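Local coordinates for probable fatty acyl-CoA transferase Rv3272 (Mycobacterium tuberculosis, PDB 5YX6) that binds fatty acyl-CoAs of varying chain length, palmitoyl-CoA most tightly, as a Family III CoA transferase probably involved in fatty acid metabolism, at the interface of chains A and B. Residues are numbered along the deposited sequence; one frame, centred on the assembly and turned at random. Chains: chain A/B, Uncharacterized protein Rv3272.

The interface of chains A and B. Residues chain A 339, 344, 350, 361, 363; chain B 218-219, 222-223.
B:Asn223 meets A:Thr361 through both ends of its carboxamide, a worked example of a side-chain amide pairing with the N-H and C=O of one strand residue, much as a neighbouring backbone might. The backbone N of A:Thr361 donates to OD1 of B:Asn223 at 2.8 Å, nearly straight at 173°, and ND2 of B:Asn223 returns a bond to the carbonyl O of A:Thr361 at 3.0 Å. Each donor lies in the plane of its acceptor carbonyl, on a lone pair, and A:Thr361 O also lies almost within the amide plane of B:Asn223, fixing the rotation of that group.

Beside this polar pairing, B:Leu222 forks into the partner chain. Its CD1 methyl approaches CG2 of A:Thr350 at 3.7 Å and packs against CG2 of A:Thr361, while CD2 lies 3.8 Å from CB of A:Val339. The methyl of A:Thr361 is anti to its backbone N, which turns it toward B:Leu222. One helical turn earlier, CB of B:Leu218 takes the CD1 tip of A:Ile363 at 3.6 Å; the extended end of that isoleucine (chi2 173°) carries the methyl across.

The contact thus sets helix 215-223 of one subunit against strands 350-353 and 360-363 and the loop residue A:Val339 of the other, and the two-fold axis of the homodimer repeats it with the chains exchanged. At the margin of the contact, A:Phe344 backs the loop and borders CD2 of B:Leu222, with CA of A:Val339 3.9 Å above one ring face, toward the rim. Within the helix, ND2 of B:Asn223 also donates to the backbone O of B:Met219 at 2.9 Å, tilted 25° from that carbonyl's plane.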
# COMPACT_ATOMS: atom_id res chain seq x y z
N VAL A 339 -3.17 -18.91 5.83
CA VAL A 339 -1.98 -19.23 6.62
C VAL A 339 -1.60 -20.70 6.54
O VAL A 339 -0.51 -21.08 6.99
CB VAL A 339 -2.17 -18.84 8.10
CG1 VAL A 339 -2.33 -17.33 8.23
CG2 VAL A 339 -3.34 -19.57 8.71
N PHE A 344 1.81 -20.05 1.10
CA PHE A 344 2.13 -19.25 2.26
C PHE A 344 3.35 -19.80 2.97
O PHE A 344 4.22 -19.04 3.40
CB PHE A 344 0.94 -19.18 3.22
CG PHE A 344 1.14 -18.24 4.36
CD1 PHE A 344 1.76 -18.66 5.53
CD2 PHE A 344 0.71 -16.93 4.27
CE1 PHE A 344 1.96 -17.80 6.58
CE2 PHE A 344 0.91 -16.06 5.33
CZ PHE A 344 1.53 -16.49 6.48
N THR A 350 6.68 -15.77 8.04
CA THR A 350 6.52 -15.61 9.48
C THR A 350 7.85 -15.59 10.24
O THR A 350 8.86 -16.11 9.77
CB THR A 350 5.63 -16.72 10.07
OG1 THR A 350 6.22 -18.00 9.83
CG2 THR A 350 4.25 -16.68 9.43
N THR A 361 4.11 -15.61 16.97
CA THR A 361 4.33 -15.60 15.52
C THR A 361 3.87 -14.30 14.86
O THR A 361 2.73 -13.88 15.03
CB THR A 361 3.59 -16.78 14.86
OG1 THR A 361 4.03 -18.01 15.45
CG2 THR A 361 3.86 -16.82 13.37
N ILE A 363 4.27 -11.61 11.09
CA ILE A 363 4.54 -11.57 9.66
C ILE A 363 5.65 -10.57 9.31
O ILE A 363 5.64 -9.44 9.80
CB ILE A 363 3.26 -11.20 8.88
CG1 ILE A 363 2.18 -12.25 9.10
CG2 ILE A 363 3.58 -11.02 7.40
CD1 ILE A 363 0.86 -11.88 8.52
N LEU B 218 -4.31 -11.76 9.77
CA LEU B 218 -3.68 -13.06 9.56
C LEU B 218 -3.07 -13.58 10.85
O LEU B 218 -3.01 -14.78 11.10
CB LEU B 218 -2.58 -12.98 8.50
CG LEU B 218 -2.86 -13.25 7.03
CD1 LEU B 218 -4.26 -13.80 6.82
CD2 LEU B 218 -2.60 -12.01 6.18
N MET B 219 -2.59 -12.65 11.66
CA MET B 219 -1.80 -12.96 12.84
C MET B 219 -2.60 -13.68 13.92
O MET B 219 -2.05 -14.47 14.69
CB MET B 219 -1.20 -11.68 13.40
CG MET B 219 0.06 -11.88 14.19
SD MET B 219 0.60 -10.28 14.77
CE MET B 219 -0.75 -9.80 15.85
N LEU B 222 -2.35 -17.29 13.34
CA LEU B 222 -1.01 -17.85 13.51
C LEU B 222 -0.72 -18.14 14.98
O LEU B 222 0.23 -18.87 15.30
CB LEU B 222 0.05 -16.91 12.93
CG LEU B 222 0.09 -16.75 11.41
CD1 LEU B 222 1.05 -15.64 11.03
CD2 LEU B 222 0.45 -18.06 10.71
N ASN B 223 -1.54 -17.60 15.87
CA ASN B 223 -1.30 -17.71 17.31
C ASN B 223 -2.46 -18.31 18.13
O ASN B 223 -2.24 -19.17 18.97
CB ASN B 223 -0.94 -16.32 17.88
CG ASN B 223 0.37 -15.77 17.33
OD1 ASN B 223 1.45 -16.16 17.78
ND2 ASN B 223 0.28 -14.86 16.37